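Local coordinates for spore coat polysaccharide biosynthesis protein SpsE (Bacillus subtilis, PDB 1VLI), which takes part in spore coat polysaccharide biosynthesis, probably as a sialic-acid synthase-like enzyme of the NeuB family, at residues Met161-Ala166 and Ser171-Ala176; Ile140-Ile145 and Met191-Lys196. One frame throughout, in Å; residues are numbered along the deposited sequence.

Contact 1. Residues Met161-Ala166 and Ser171-Ala176; sequences MIFSTA and SDVHEA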
loop_
_atom_site.group_PDB
_atom_site.type_symbol
_atom_site.label_atom_id
_atom_site.label_comp_id
_atom_site.label_asym_id
_atom_site.label_seq_id
_atom_site.Cartn_x
_atom_site.Cartn_y
_atom_site.Cartn_z
HETATM N N MSE A 161 -8.111 -0.987 -7.182
HETATM C CA MSE A 161 -6.733 -0.966 -6.761
HETATM C C MSE A 161 -6.413 0.293 -6.032
HETATM O O MSE A 161 -6.796 1.384 -6.478
HETATM C CB MSE A 161 -5.888 -1.154 -7.959
HETATM C CG MSE A 161 -5.891 -2.623 -8.279
HETATM SE SE MSE A 161 -4.776 -3.172 -9.622
HETATM C CE MSE A 161 -2.971 -2.750 -8.886
ATOM N N ILE A 162 -5.807 0.142 -4.859
ATOM C CA ILE A 162 -5.429 1.299 -4.043
ATOM C C ILE A 162 -3.935 1.287 -3.917
ATOM O O ILE A 162 -3.385 0.298 -3.411
ATOM C CB ILE A 162 -6.029 1.199 -2.644
ATOM C CG1 ILE A 162 -7.535 0.953 -2.717
ATOM C CG2 ILE A 162 -5.724 2.464 -1.834
ATOM C CD1 ILE A 162 -8.133 0.558 -1.384
ATOM N N PHE A 163 -3.261 2.335 -4.394
ATOM C CA PHE A 163 -1.805 2.334 -4.233
ATOM C C PHE A 163 -1.273 3.547 -3.483
ATOM O O PHE A 163 -1.833 4.630 -3.559
ATOM C CB PHE A 163 -1.057 1.987 -5.520
ATOM C CG PHE A 163 -1.045 3.076 -6.558
ATOM C CD1 PHE A 163 -0.074 4.111 -6.517
ATOM C CD2 PHE A 163 -1.946 3.044 -7.618
ATOM C CE1 PHE A 163 -0.020 5.060 -7.500
ATOM C CE2 PHE A 163 -1.908 4.031 -8.612
ATOM C CZ PHE A 163 -0.932 5.030 -8.564
ATOM N N SER A 164 -0.230 3.325 -2.695
ATOM C CA SER A 164 0.286 4.341 -1.836
ATOM C C SER A 164 1.506 4.993 -2.478
ATOM O O SER A 164 2.116 4.435 -3.386
ATOM C CB SER A 164 0.607 3.718 -0.495
ATOM O OG SER A 164 -0.546 3.769 0.341
ATOM N N THR A 165 1.868 6.172 -2.021
ATOM C CA THR A 165 2.908 6.927 -2.716
ATOM C C THR A 165 3.980 7.560 -1.827
ATOM O O THR A 165 4.515 8.628 -2.181
ATOM C CB THR A 165 2.255 8.036 -3.561
ATOM O OG1 THR A 165 1.580 8.951 -2.694
ATOM C CG2 THR A 165 1.138 7.479 -4.472
ATOM N N ALA A 166 4.312 6.939 -0.692
ATOM C CA ALA A 166 5.338 7.521 0.181
ATOM C C ALA A 166 6.648 7.629 -0.564
ATOM O O ALA A 166 7.102 6.657 -1.195
ATOM C CB ALA A 166 5.536 6.716 1.437
ATOM N N SER A 171 6.302 11.244 -11.539
ATOM C CA SER A 171 6.521 10.302 -12.605
ATOM C C SER A 171 6.313 8.858 -12.155
ATOM O O SER A 171 5.832 8.044 -12.936
ATOM C CB SER A 171 7.911 10.502 -13.186
ATOM O OG SER A 171 8.833 10.616 -12.126
ATOM N N ASP A 172 6.647 8.537 -10.905
ATOM C CA ASP A 172 6.360 7.180 -10.360
ATOM C C ASP A 172 4.857 6.951 -10.239
ATOM O O ASP A 172 4.335 5.833 -10.505
ATOM C CB ASP A 172 6.989 6.996 -8.971
ATOM C CG ASP A 172 8.437 7.492 -8.899
ATOM O OD1 ASP A 172 9.243 7.075 -9.744
ATOM O OD2 ASP A 172 8.852 8.291 -8.030
ATOM N N VAL A 173 4.158 8.011 -9.830
ATOM C CA VAL A 173 2.723 7.926 -9.630
ATOM C C VAL A 173 2.086 7.696 -11.006
ATOM O O VAL A 173 1.249 6.783 -11.201
ATOM C CB VAL A 173 2.214 9.160 -8.916
ATOM C CG1 VAL A 173 0.747 9.162 -8.811
ATOM C CG2 VAL A 173 2.769 9.211 -7.528
ATOM N N HIS A 174 2.582 8.447 -11.982
ATOM C CA HIS A 174 2.099 8.346 -13.345
ATOM C C HIS A 174 2.324 6.988 -13.990
ATOM O O HIS A 174 1.430 6.474 -14.666
ATOM C CB HIS A 174 2.742 9.425 -14.189
ATOM C CG HIS A 174 2.290 9.422 -15.609
ATOM N ND1 HIS A 174 1.040 9.857 -15.989
ATOM C CD2 HIS A 174 2.932 9.077 -16.747
ATOM C CE1 HIS A 174 0.923 9.761 -17.300
ATOM N NE2 HIS A 174 2.059 9.299 -17.785
ATOM N N GLU A 175 3.507 6.414 -13.766
ATOM C CA GLU A 175 3.908 5.176 -14.392
ATOM C C GLU A 175 3.114 4.019 -13.807
ATOM O O GLU A 175 2.743 3.085 -14.519
ATOM C CB GLU A 175 5.414 4.937 -14.228
ATOM C CG GLU A 175 5.942 3.757 -15.027
ATOM C CD GLU A 175 7.460 3.707 -15.105
ATOM O OE1 GLU A 175 8.103 4.383 -14.285
ATOM O OE2 GLU A 175 8.014 2.999 -15.987
ATOM N N ALA A 176 2.879 4.084 -12.504
ATOM C CA ALA A 176 2.070 3.087 -11.804
ATOM C C ALA A 176 0.634 3.151 -12.310
ATOM O O ALA A 176 -0.011 2.102 -12.550
ATOM C CB ALA A 176 2.123 3.322 -10.319
#

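Contact 2. Residues Ile140-Ile145 and Met191-Lys196; sequences IASYEI and MHCVAK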
loop_
_atom_site.group_PDB
_atom_site.type_symbol
_atom_site.label_atom_id
_atom_site.label_comp_id
_atom_site.label_asym_id
_atom_site.label_seq_id
_atom_site.Cartn_x
_atom_site.Cartn_y
_atom_site.Cartn_z
ATOM N N ILE A 140 -1.763 -1.825 -2.415
ATOM C CA ILE A 140 -0.345 -1.952 -2.754
ATOM C C ILE A 140 0.400 -0.930 -1.883
ATOM O O ILE A 140 -0.030 0.195 -1.784
ATOM C CB ILE A 140 -0.127 -1.622 -4.243
ATOM C CG1 ILE A 140 -1.043 -2.459 -5.169
ATOM C CG2 ILE A 140 1.378 -1.670 -4.607
ATOM C CD1 ILE A 140 -0.660 -3.890 -5.322
ATOM N N ALA A 141 1.475 -1.352 -1.226
ATOM C CA ALA A 141 2.277 -0.485 -0.375
ATOM C C ALA A 141 3.138 0.455 -1.238
ATOM O O ALA A 141 3.374 0.188 -2.443
ATOM C CB ALA A 141 3.219 -1.356 0.532
ATOM N N SER A 142 3.670 1.491 -0.587
ATOM C CA SER A 142 4.489 2.501 -1.254
ATOM C C SER A 142 5.697 1.918 -1.975
ATOM O O SER A 142 5.993 2.325 -3.100
ATOM C CB SER A 142 4.955 3.573 -0.259
ATOM O OG SER A 142 3.848 4.278 0.286
ATOM N N TYR A 143 6.388 0.962 -1.343
ATOM C CA TYR A 143 7.665 0.461 -1.895
ATOM C C TYR A 143 7.488 -0.446 -3.110
ATOM O O TYR A 143 8.439 -0.670 -3.856
ATOM C CB TYR A 143 8.538 -0.201 -0.821
ATOM C CG TYR A 143 8.873 0.731 0.316
ATOM C CD1 TYR A 143 9.190 2.080 0.068
ATOM C CD2 TYR A 143 8.862 0.286 1.642
ATOM C CE1 TYR A 143 9.493 2.968 1.106
ATOM C CE2 TYR A 143 9.170 1.169 2.701
ATOM C CZ TYR A 143 9.489 2.507 2.417
ATOM O OH TYR A 143 9.796 3.388 3.429
ATOM N N GLU A 144 6.265 -0.922 -3.318
ATOM C CA GLU A 144 5.890 -1.608 -4.546
ATOM C C GLU A 144 5.283 -0.692 -5.604
ATOM O O GLU A 144 4.690 -1.177 -6.573
ATOM C CB GLU A 144 4.900 -2.741 -4.245
ATOM C CG GLU A 144 5.539 -4.005 -3.683
ATOM C CD GLU A 144 6.129 -3.813 -2.302
ATOM O OE1 GLU A 144 5.397 -3.324 -1.426
ATOM O OE2 GLU A 144 7.312 -4.170 -2.085
ATOM N N ILE A 145 5.400 0.625 -5.445
ATOM C CA ILE A 145 4.859 1.521 -6.468
ATOM C C ILE A 145 5.468 1.277 -7.855
ATOM O O ILE A 145 4.857 1.600 -8.874
ATOM C CB ILE A 145 4.995 3.000 -6.073
ATOM C CG1 ILE A 145 4.087 3.845 -6.942
ATOM C CG2 ILE A 145 6.494 3.514 -6.137
ATOM C CD1 ILE A 145 3.909 5.266 -6.382
HETATM N N MSE A 191 -3.131 6.895 -2.848
HETATM C CA MSE A 191 -3.033 7.459 -1.502
HETATM C C MSE A 191 -1.771 8.316 -1.395
HETATM O O MSE A 191 -0.698 7.878 -1.743
HETATM C CB MSE A 191 -2.983 6.389 -0.436
HETATM C CG MSE A 191 -4.091 5.277 -0.541
HETATM SE SE MSE A 191 -5.836 5.998 -0.180
HETATM C CE MSE A 191 -5.772 6.010 1.772
ATOM N N HIS A 192 -1.907 9.530 -0.900
ATOM C CA HIS A 192 -0.763 10.298 -0.434
ATOM C C HIS A 192 -0.411 9.791 0.941
ATOM O O HIS A 192 -1.287 9.363 1.677
ATOM C CB HIS A 192 -1.109 11.790 -0.372
ATOM C CG HIS A 192 -0.060 12.622 0.293
ATOM N ND1 HIS A 192 1.268 12.586 -0.082
ATOM C CD2 HIS A 192 -0.144 13.518 1.303
ATOM C CE1 HIS A 192 1.952 13.437 0.660
ATOM N NE2 HIS A 192 1.119 14.021 1.500
ATOM N N CYS A 193 0.855 9.889 1.315
ATOM C CA CYS A 193 1.328 9.160 2.455
ATOM C C CYS A 193 2.738 9.584 2.830
ATOM O O CYS A 193 3.534 9.882 1.954
ATOM C CB CYS A 193 1.352 7.691 2.034
ATOM S SG CYS A 193 1.855 6.620 3.341
ATOM N N VAL A 194 3.057 9.568 4.122
ATOM C CA VAL A 194 4.440 9.760 4.609
ATOM C C VAL A 194 4.979 8.491 5.314
ATOM O O VAL A 194 4.350 7.985 6.256
ATOM C CB VAL A 194 4.501 10.913 5.611
ATOM C CG1 VAL A 194 5.936 11.255 5.943
ATOM C CG2 VAL A 194 3.751 12.125 5.082
ATOM N N ALA A 195 6.139 7.984 4.885
ATOM C CA ALA A 195 6.634 6.662 5.363
ATOM C C ALA A 195 7.159 6.612 6.805
ATOM O O ALA A 195 7.277 5.528 7.388
ATOM C CB ALA A 195 7.659 6.044 4.386
ATOM N N LYS A 196 7.463 7.773 7.374
ATOM C CA LYS A 196 7.736 7.875 8.803
ATOM C C LYS A 196 6.508 7.501 9.659
ATOM O O LYS A 196 5.373 7.821 9.314
ATOM C CB LYS A 196 8.219 9.287 9.139
ATOM C CG LYS A 196 8.795 9.449 10.548
ATOM C CD LYS A 196 10.034 8.570 10.806
ATOM C CE LYS A 196 10.623 8.853 12.187
ATOM N NZ LYS A 196 11.844 8.040 12.423
#

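Contact 1. Residues Met161-Ala166 and Ser171-Ala176
Phe163 and Thr165 of strand 161-164 and its trailing turn lie against Val173 and Ala176, which lie one helical turn apart on helix 170-181. The CA atoms of Thr165 and Val173 are 7.0 Å apart, whereas those of Phe163 and Ala176 are separated by 8.5 Å, so the larger gap is the one spanned by the larger side chain. No hydrogen bond joins the two backbones, and the contact is almost wholly apolar. The Phe163 ring reaches across to the helix, and Ala176 CB sits over one of its faces in a CH-pi contact, 4.2 Å from the ring centroid but displaced toward the rim, nearly equidistant from CE1 and CZ. A methyl group suits this place because the helix backbone can come close to a flat ring. CZ also approaches Val173 O at 3.8 Å, obliquely to the ring. Farther along, Val173 touches from the flank, its CG2 meeting Thr165 CG2 at 3.9 Å. With chi1 at 63°, Thr165 turns its methyl to the valine while OG1 bonds to Met191 O, which lets one residue serve both an apolar and a polar neighbour. Strand 161-164 and helix 170-181 are the first two elements of the beta-alpha-beta unit that strand 188-193 completes; Ile188 and Ile190 of that strand also pack on Phe163, while Leu151 of helix 148-155 touches Ala176.

Contact 2. Residues Ile140-Ile145 and Met191-Lys196
Tyr143 and Ala195 meet where the loop after strand 138-140 comes against the C-terminal end of strand 188-193 and what follows it, at the end of the TIM barrel where active sites of this fold lie. The tyrosine hydroxyl does the touching: OH lies 3.5 Å from Ala195 CB, and CZ is 4.4 Å from the same methyl, which approaches the ring obliquely. Chi1 of -59° sets CG beside the backbone N, and from there the long, rigid ring spans the gap to the 191-196 side. Alanine suits the receiving position, since its single methyl lets the hydroxyl end come this near in a contact that is van der Waals only. Beside this pair, Ser142 and Cys193 point their side chains toward each other, but OG and SG remain 4.3 Å apart, a loose approach rather than a bond.

The serine hydroxyl has its polar partner elsewhere, in the backbone N of Ala166, which ties the 140-145 loop to the turn after strand 161-164. Ser142 and Tyr143 form a short 3-10 segment, where a hydrogen bond from Ile145 N to Ser142 O holds the backbone in its turn. Around the tyrosine, Ile310 of helix 310-313 touches both Tyr143 and Ala195, and Arg339 also packs on Tyr143. On the 191-196 side, Cys193 rests against Ser224 of strand 220-225, with its side chain about 6 Å from the bound zinc ion. The metal is held by His226 and His248, and His226 ND1 is itself hydrogen-bonded to the backbone atom Val194 O.

Strand 161-164 lies between strands 138-140 and 188-193 in the parallel barrel sheet; contact 1 uses that strand, and contact 2 joins the C-terminal ends of the two that flank it. Contact 1 is fully buried between strand and covering helix, and its chemistry is that of methyl groups and an aromatic ring. Contact 2 is smaller and only partly buried, though nearer the chain's centre and the zinc ion, and brings together hydroxyls, a thiol and a methyl. Along the chain, contact 1 is nested within the loop that contact 2 closes. The two are linked by a probable hydrogen bond, Phe163 O to Met191 N at 2.7 Å, and by packing of Ile162 CG2 on Met191 CG.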